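Local coordinates for protein of unknown function with a Fic domain (Bacteroides thetaiotaomicron VPI-5482, PDB 3CUC), which is of unknown function but carries a Fic domain, the mainly helical fold of the Fic/DOC family, at residues Y187-R191 against D237-T243; V179-A183 against F258-S263. All blocks are in the same frame, centred on the assembly; numbering follows the deposited sequence.

Overall arrangement
Coming from the N terminus, the chain runs through five helices and a short two-stranded hairpin before helix 156-173 leads into helix 178-192, which both contacts share. Its first turns enter contact 2 and its last turns contact 1. The chain then passes through helix 199-213 and reaches helix 226-240, where 237-243 returns to 187-191 and closes the shorter loop. Helix 244-248 follows, and helix 256-277 comes back to 179-183 to close the longer one. Contact 1 therefore lies wholly within the span of contact 2, their centres about 15 Å apart. Together they fasten helices 226-240 and 256-277 to helix 178-192, by polar bonds at one end and apolar packing at the other.

Contact 1: residues Y187-R191 against D237-T243; sequences YRYIR and DVEAGLT
In this helical Fic-domain fold, helix 178-192 leads straight into the Fic motif, which includes Pro194 and Phe195, and its late turns are tied to the C-terminal end of helix 226-240 by a buried polar cluster. The segment 187-191 is helical; 237-240 is the last turn of its helix, which Gly241 ends with phi/psi of 129/140. The CA atoms of Arg191 and Asp237 are 8.9 Å apart, a gap spanned by the side chains of Arg191, Tyr187 and Asp237. Arg191, the residue most covered, folds with chi1 to chi3 all m. Arg191 NH1 forms a long salt bridge to Asp237 OD1 (3.5 Å) and donates to Tyr187 OH (3.0 Å), one helical turn earlier. Tyr187, chi1 t, donates a hydrogen bond from OH to Asp237 OD1 at 2.7 Å, so phenol, guanidinium and carboxylate close a triangle. Asp237 takes chi1 m to bring the carboxylate in. Past the helix end, Arg191 NH2 donates to Gly241 O at 3.1 Å, with an N-H...O angle of 163°.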
# COMPACT_ATOMS: atom_id res chain seq x y z
N TYR A 187 1.19 1.28 -9.13
CA TYR A 187 1.40 0.51 -10.35
C TYR A 187 2.82 0.62 -10.87
O TYR A 187 3.47 -0.39 -11.12
CB TYR A 187 0.43 0.94 -11.45
CG TYR A 187 0.53 0.04 -12.65
CD1 TYR A 187 -0.08 -1.21 -12.65
CD2 TYR A 187 1.29 0.41 -13.76
CE1 TYR A 187 0.02 -2.05 -13.74
CE2 TYR A 187 1.40 -0.43 -14.85
CZ TYR A 187 0.77 -1.66 -14.84
OH TYR A 187 0.89 -2.49 -15.93
N ARG A 188 3.30 1.85 -11.04
CA ARG A 188 4.65 2.09 -11.52
C ARG A 188 5.69 1.45 -10.59
O ARG A 188 6.61 0.79 -11.07
CB ARG A 188 4.91 3.58 -11.68
CG ARG A 188 4.11 4.19 -12.81
CD ARG A 188 4.42 5.65 -13.00
NE ARG A 188 3.97 6.14 -14.30
CZ ARG A 188 4.28 7.32 -14.82
NH1 ARG A 188 5.05 8.17 -14.16
NH2 ARG A 188 3.81 7.66 -16.01
N TYR A 189 5.53 1.64 -9.28
CA TYR A 189 6.42 1.02 -8.31
C TYR A 189 6.43 -0.50 -8.45
O TYR A 189 7.50 -1.11 -8.53
CB TYR A 189 6.04 1.39 -6.87
CG TYR A 189 6.87 0.64 -5.85
CD1 TYR A 189 8.11 1.12 -5.44
CD2 TYR A 189 6.43 -0.57 -5.32
CE1 TYR A 189 8.89 0.43 -4.53
CE2 TYR A 189 7.20 -1.27 -4.40
CZ TYR A 189 8.42 -0.77 -4.02
OH TYR A 189 9.18 -1.47 -3.11
N ILE A 190 5.25 -1.10 -8.47
CA ILE A 190 5.14 -2.56 -8.54
C ILE A 190 5.75 -3.10 -9.84
O ILE A 190 6.26 -4.23 -9.87
CB ILE A 190 3.67 -3.04 -8.36
CG1 ILE A 190 3.63 -4.45 -7.76
CG2 ILE A 190 2.90 -3.00 -9.68
CD1 ILE A 190 4.01 -4.49 -6.27
N ARG A 191 5.71 -2.30 -10.91
CA ARG A 191 6.31 -2.69 -12.19
C ARG A 191 7.83 -2.58 -12.18
O ARG A 191 8.51 -3.37 -12.84
CB ARG A 191 5.75 -1.86 -13.35
CG ARG A 191 4.31 -2.22 -13.75
CD ARG A 191 4.19 -3.64 -14.28
NE ARG A 191 5.07 -3.88 -15.42
CZ ARG A 191 4.71 -3.76 -16.70
NH1 ARG A 191 3.48 -3.40 -17.03
NH2 ARG A 191 5.60 -4.02 -17.65
N ASP A 237 -1.36 -4.59 -17.33
CA ASP A 237 -0.10 -5.07 -17.91
C ASP A 237 -0.17 -5.19 -19.43
O ASP A 237 0.77 -4.80 -20.13
CB ASP A 237 0.31 -6.42 -17.28
CG ASP A 237 0.78 -6.28 -15.83
OD1 ASP A 237 0.94 -5.14 -15.35
OD2 ASP A 237 1.00 -7.32 -15.16
N VAL A 238 -1.29 -5.71 -19.94
CA VAL A 238 -1.48 -5.86 -21.38
C VAL A 238 -1.60 -4.49 -22.07
O VAL A 238 -1.16 -4.32 -23.20
CB VAL A 238 -2.73 -6.74 -21.72
CG1 VAL A 238 -2.66 -7.23 -23.18
CG2 VAL A 238 -2.84 -7.94 -20.77
N GLU A 239 -2.18 -3.52 -21.36
CA GLU A 239 -2.42 -2.18 -21.91
C GLU A 239 -1.15 -1.33 -22.01
O GLU A 239 -0.90 -0.70 -23.03
CB GLU A 239 -3.46 -1.44 -21.05
CG GLU A 239 -4.11 -0.24 -21.72
CD GLU A 239 -4.88 -0.61 -22.98
OE1 GLU A 239 -5.35 -1.77 -23.07
OE2 GLU A 239 -5.01 0.24 -23.88
N ALA A 240 -0.36 -1.31 -20.93
CA ALA A 240 0.81 -0.43 -20.83
C ALA A 240 1.96 -0.88 -21.73
O ALA A 240 2.58 -0.06 -22.39
CB ALA A 240 1.28 -0.34 -19.38
N GLY A 241 2.22 -2.19 -21.74
CA GLY A 241 3.34 -2.76 -22.51
C GLY A 241 4.16 -3.65 -21.59
O GLY A 241 4.38 -3.30 -20.44
N LEU A 242 4.60 -4.79 -22.11
CA LEU A 242 5.18 -5.86 -21.27
C LEU A 242 6.63 -5.62 -20.81
O LEU A 242 7.13 -6.37 -19.95
CB LEU A 242 5.05 -7.21 -21.98
CG LEU A 242 3.62 -7.73 -22.14
CD1 LEU A 242 3.53 -8.80 -23.23
CD2 LEU A 242 3.07 -8.24 -20.80
N THR A 243 7.29 -4.60 -21.36
CA THR A 243 8.68 -4.29 -20.99
C THR A 243 8.71 -3.52 -19.67
O THR A 243 7.74 -2.86 -19.32
CB THR A 243 9.42 -3.43 -22.07
OG1 THR A 243 9.13 -2.04 -21.87
CG2 THR A 243 9.05 -3.84 -23.49

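Contact 2: residues V179-A183 against F258-S263; sequences VELAA and FVNYLS
Ala183 presses its side chain onto the neighbouring helix, where CB lies 3.6 Å from Leu262 CD1, 3.9 Å from Val259 CG2 and 4.0 Å from Phe258 CD2. Ala183 CA comes closer still to Leu262 CD1, at 3.4 Å. With nothing beyond CB, the backbones come close, and the CA atoms of Ala183 and Val259 are 5.5 Å apart. Both segments are regular helix; their axes approach to 9.1 Å and cross at 118°, so the two helices run obliquely, more antiparallel than parallel. Within the helical bundle of this Fic-domain protein, this joins the start of helix 178-192 to the start of the long C-terminal helix 256-277. One turn before Ala183, Val179 (chi1 t) points at the partner helix: its CG1 is 4.2 Å from Leu262 CB and 3.4 Å from Ser263 OG, with the CA atoms of Val179 and Ser263 6.7 Å apart. Ser263 spends its hydroxyl within its own helix, OG donating to Val259 O at 2.8 Å. Phe258, chi1 t, turns a ring edge to the backbone of the other helix, CE2 lying 3.4 Å from Ala183 O, while the ring also meets His186 and touches Leu233 and Cys236 of helix 226-240.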
# COMPACT_ATOMS: atom_id res chain seq x y z
N VAL A 179 -6.67 9.41 -5.30
CA VAL A 179 -6.89 8.00 -5.66
C VAL A 179 -6.12 7.66 -6.93
O VAL A 179 -5.47 6.61 -7.00
CB VAL A 179 -8.39 7.68 -5.86
CG1 VAL A 179 -8.59 6.21 -6.21
CG2 VAL A 179 -9.16 8.02 -4.60
N GLU A 180 -6.18 8.55 -7.91
CA GLU A 180 -5.45 8.39 -9.17
C GLU A 180 -3.94 8.35 -8.93
O GLU A 180 -3.26 7.44 -9.40
CB GLU A 180 -5.77 9.53 -10.13
CG GLU A 180 -7.18 9.49 -10.71
CD GLU A 180 -7.58 10.79 -11.40
OE1 GLU A 180 -6.89 11.81 -11.22
OE2 GLU A 180 -8.60 10.78 -12.13
N LEU A 181 -3.43 9.34 -8.20
CA LEU A 181 -2.00 9.45 -7.94
C LEU A 181 -1.52 8.22 -7.16
O LEU A 181 -0.44 7.69 -7.44
CB LEU A 181 -1.68 10.74 -7.17
CG LEU A 181 -0.20 10.99 -6.81
CD1 LEU A 181 0.69 10.92 -8.03
CD2 LEU A 181 -0.03 12.32 -6.09
N ALA A 182 -2.32 7.79 -6.19
CA ALA A 182 -2.02 6.60 -5.40
C ALA A 182 -1.99 5.37 -6.29
O ALA A 182 -1.07 4.56 -6.20
CB ALA A 182 -3.02 6.43 -4.27
N ALA A 183 -2.99 5.22 -7.15
CA ALA A 183 -3.07 4.06 -8.04
C ALA A 183 -1.86 4.00 -8.96
O ALA A 183 -1.28 2.93 -9.14
CB ALA A 183 -4.35 4.11 -8.86
N PHE A 258 -7.50 -0.46 -12.46
CA PHE A 258 -6.91 -0.46 -11.12
C PHE A 258 -7.27 0.81 -10.36
O PHE A 258 -7.38 0.79 -9.13
CB PHE A 258 -5.38 -0.62 -11.19
CG PHE A 258 -4.71 -0.69 -9.84
CD1 PHE A 258 -5.04 -1.69 -8.93
CD2 PHE A 258 -3.75 0.24 -9.47
CE1 PHE A 258 -4.44 -1.76 -7.69
CE2 PHE A 258 -3.13 0.18 -8.23
CZ PHE A 258 -3.48 -0.82 -7.34
N VAL A 259 -7.44 1.93 -11.07
CA VAL A 259 -7.92 3.16 -10.44
C VAL A 259 -9.32 2.90 -9.89
O VAL A 259 -9.61 3.25 -8.74
CB VAL A 259 -7.95 4.37 -11.41
CG1 VAL A 259 -8.41 5.62 -10.68
CG2 VAL A 259 -6.58 4.61 -12.03
N ASN A 260 -10.17 2.26 -10.69
CA ASN A 260 -11.51 1.91 -10.24
C ASN A 260 -11.46 0.98 -9.03
O ASN A 260 -12.22 1.16 -8.08
CB ASN A 260 -12.33 1.27 -11.37
CG ASN A 260 -12.70 2.26 -12.47
OD1 ASN A 260 -12.72 3.47 -12.25
ND2 ASN A 260 -12.98 1.75 -13.66
N TYR A 261 -10.55 0.01 -9.06
CA TYR A 261 -10.41 -0.94 -7.96
C TYR A 261 -10.12 -0.25 -6.62
O TYR A 261 -10.79 -0.51 -5.62
CB TYR A 261 -9.33 -1.97 -8.25
CG TYR A 261 -9.25 -3.06 -7.20
CD1 TYR A 261 -10.37 -3.84 -6.91
CD2 TYR A 261 -8.08 -3.31 -6.49
CE1 TYR A 261 -10.32 -4.83 -5.94
CE2 TYR A 261 -8.02 -4.30 -5.52
CZ TYR A 261 -9.14 -5.06 -5.25
OH TYR A 261 -9.09 -6.04 -4.29
N LEU A 262 -9.13 0.64 -6.61
CA LEU A 262 -8.80 1.38 -5.40
C LEU A 262 -9.98 2.25 -4.97
O LEU A 262 -10.21 2.44 -3.77
CB LEU A 262 -7.54 2.24 -5.60
CG LEU A 262 -6.21 1.51 -5.81
CD1 LEU A 262 -5.05 2.49 -5.71
CD2 LEU A 262 -6.02 0.38 -4.81
N SER A 263 -10.72 2.78 -5.93
CA SER A 263 -11.90 3.59 -5.61
C SER A 263 -12.96 2.77 -4.90
O SER A 263 -13.59 3.24 -3.95
CB SER A 263 -12.47 4.23 -6.87
OG SER A 263 -11.48 5.01 -7.51